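Local coordinates for basic blue protein (PDB 2CBP) that binds a type 1 copper ion and, as a plant blue copper protein of the phytocyanin family, probably carries electrons, at residues Ser50-Pro55 and Gly88-Val93. Residues are numbered along the deposited sequence; the frame is centred on the assembly and turned at random.
Sequences STCNTP and GMKIAV
At the C-terminal end of the helix 46-51 of this phytocyanin, C52 and the backbone carbonyl of S50, in the last turn of the helix, meet the side chain of K90, which reaches over from the start of the edge strand 90-95. The contact is small, burying 97 Å² over both sides, and the backbones stay apart, C52 CA lying 8.7 Å from K90 CA. What touches is the far end of the lysine: K90 CE lies 3.9 Å from C52 SG, a van der Waals approach, and K90 NZ is 4.1 Å from S50 O, beyond hydrogen-bonding length. K90 NZ hydrogen-bonds to F49 O, one residue before S50, and forms a cation-pi pair with F49; a lysine ammonium beside these carbonyls at the C-terminal end of this short helix is probably favoured electrostatically. A bend at chi3 (59°) in the otherwise extended outer chain turns CE and NZ toward the helix. C52 leaves helical geometry with positive phi (66°), and its SG, anti to the carbonyl carbon, is disulfide-bonded to C85, next to the copper ligand H84. On the strand side, M89, itself a copper ligand, centres an inverse gamma turn, marked by a weak hydrogen bond, 3.1 Å from K90 N to G88 O.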
loop_
_atom_site.group_PDB
_atom_site.type_symbol
_atom_site.label_atom_id
_atom_site.label_comp_id
_atom_site.label_asym_id
_atom_site.label_seq_id
_atom_site.Cartn_x
_atom_site.Cartn_y
_atom_site.Cartn_z
ATOM N N SER A 50 7.903 3.900 8.074
ATOM C CA SER A 50 8.260 3.607 9.466
ATOM C C SER A 50 7.634 4.535 10.463
ATOM O O SER A 50 7.187 4.020 11.520
ATOM C CB SER A 50 9.784 3.560 9.608
ATOM O OG SER A 50 10.306 2.418 8.929
ATOM N N THR A 51 7.583 5.827 10.210
ATOM C CA THR A 51 7.025 6.788 11.173
ATOM C C THR A 51 5.561 7.151 10.970
ATOM O O THR A 51 4.988 7.883 11.795
ATOM C CB THR A 51 7.886 8.069 11.133
ATOM O OG1 THR A 51 7.702 8.614 9.825
ATOM C CG2 THR A 51 9.350 7.792 11.434
ATOM N N CYS A 52 4.998 6.699 9.869
ATOM C CA CYS A 52 3.607 7.007 9.525
ATOM C C CYS A 52 3.474 8.495 9.252
ATOM O O CYS A 52 2.414 9.094 9.492
ATOM C CB CYS A 52 2.663 6.495 10.627
ATOM S SG CYS A 52 2.457 4.716 10.532
ATOM N N ASN A 53 4.541 9.073 8.724
ATOM C CA ASN A 53 4.563 10.489 8.361
ATOM C C ASN A 53 4.566 10.543 6.820
ATOM O O ASN A 53 5.397 9.856 6.235
ATOM C CB ASN A 53 5.722 11.244 8.977
ATOM C CG ASN A 53 5.641 11.463 10.465
ATOM O OD1 ASN A 53 4.635 11.832 11.081
ATOM N ND2 ASN A 53 6.777 11.207 11.111
ATOM N N THR A 54 3.661 11.306 6.244
ATOM C CA THR A 54 3.550 11.472 4.785
ATOM C C THR A 54 4.531 12.539 4.288
ATOM O O THR A 54 4.429 13.733 4.671
ATOM C CB THR A 54 2.108 11.864 4.354
ATOM O OG1 THR A 54 1.208 10.907 4.833
ATOM C CG2 THR A 54 2.004 11.922 2.828
ATOM N N PRO A 55 5.461 12.126 3.440
ATOM C CA PRO A 55 6.435 13.041 2.858
ATOM C C PRO A 55 5.725 14.024 1.934
ATOM O O PRO A 55 4.683 13.675 1.320
ATOM C CB PRO A 55 7.392 12.138 2.065
ATOM C CG PRO A 55 7.139 10.712 2.491
ATOM C CD PRO A 55 5.657 10.736 2.918
ATOM N N GLY A 88 -1.553 -0.399 11.478
ATOM C CA GLY A 88 -1.118 -1.497 10.571
ATOM C C GLY A 88 -1.631 -1.475 9.161
ATOM O O GLY A 88 -1.568 -2.490 8.433
ATOM N N MET A 89 -2.137 -0.314 8.755
ATOM C CA MET A 89 -2.665 -0.123 7.384
ATOM C C MET A 89 -1.519 0.470 6.545
ATOM O O MET A 89 -1.420 1.639 6.230
ATOM C CB MET A 89 -3.949 0.683 7.381
ATOM C CG MET A 89 -4.589 0.672 6.026
ATOM S SD MET A 89 -6.359 1.062 6.114
ATOM C CE MET A 89 -6.695 0.830 4.323
ATOM N N LYS A 90 -0.587 -0.459 6.269
ATOM C CA LYS A 90 0.630 -0.168 5.505
ATOM C C LYS A 90 1.275 -1.466 5.029
ATOM O O LYS A 90 1.109 -2.515 5.670
ATOM C CB LYS A 90 1.659 0.571 6.409
ATOM C CG LYS A 90 2.035 -0.285 7.591
ATOM C CD LYS A 90 3.287 -0.021 8.323
ATOM C CE LYS A 90 3.472 1.312 8.939
ATOM N NZ LYS A 90 4.674 1.301 9.850
ATOM N N ILE A 91 1.971 -1.364 3.891
ATOM C CA ILE A 91 2.670 -2.519 3.326
ATOM C C ILE A 91 3.970 -2.047 2.681
ATOM O O ILE A 91 4.117 -0.945 2.146
ATOM C CB ILE A 91 1.912 -3.373 2.322
ATOM C CG1 ILE A 91 1.418 -2.511 1.180
ATOM C CG2 ILE A 91 0.783 -4.153 2.983
ATOM C CD1 ILE A 91 0.783 -3.201 -0.033
ATOM N N ALA A 92 4.913 -2.996 2.741
ATOM C CA ALA A 92 6.231 -2.764 2.119
ATOM C C ALA A 92 6.447 -3.976 1.165
ATOM O O ALA A 92 6.233 -5.102 1.575
ATOM C CB ALA A 92 7.333 -2.597 3.114
ATOM N N VAL A 93 6.880 -3.630 -0.053
ATOM C CA VAL A 93 7.151 -4.683 -1.051
ATOM C C VAL A 93 8.484 -4.397 -1.751
ATOM O O VAL A 93 8.958 -3.251 -1.806
ATOM C CB VAL A 93 5.975 -4.810 -2.033
ATOM C CG1 VAL A 93 4.612 -4.887 -1.353
ATOM C CG2 VAL A 93 5.963 -3.707 -3.075
#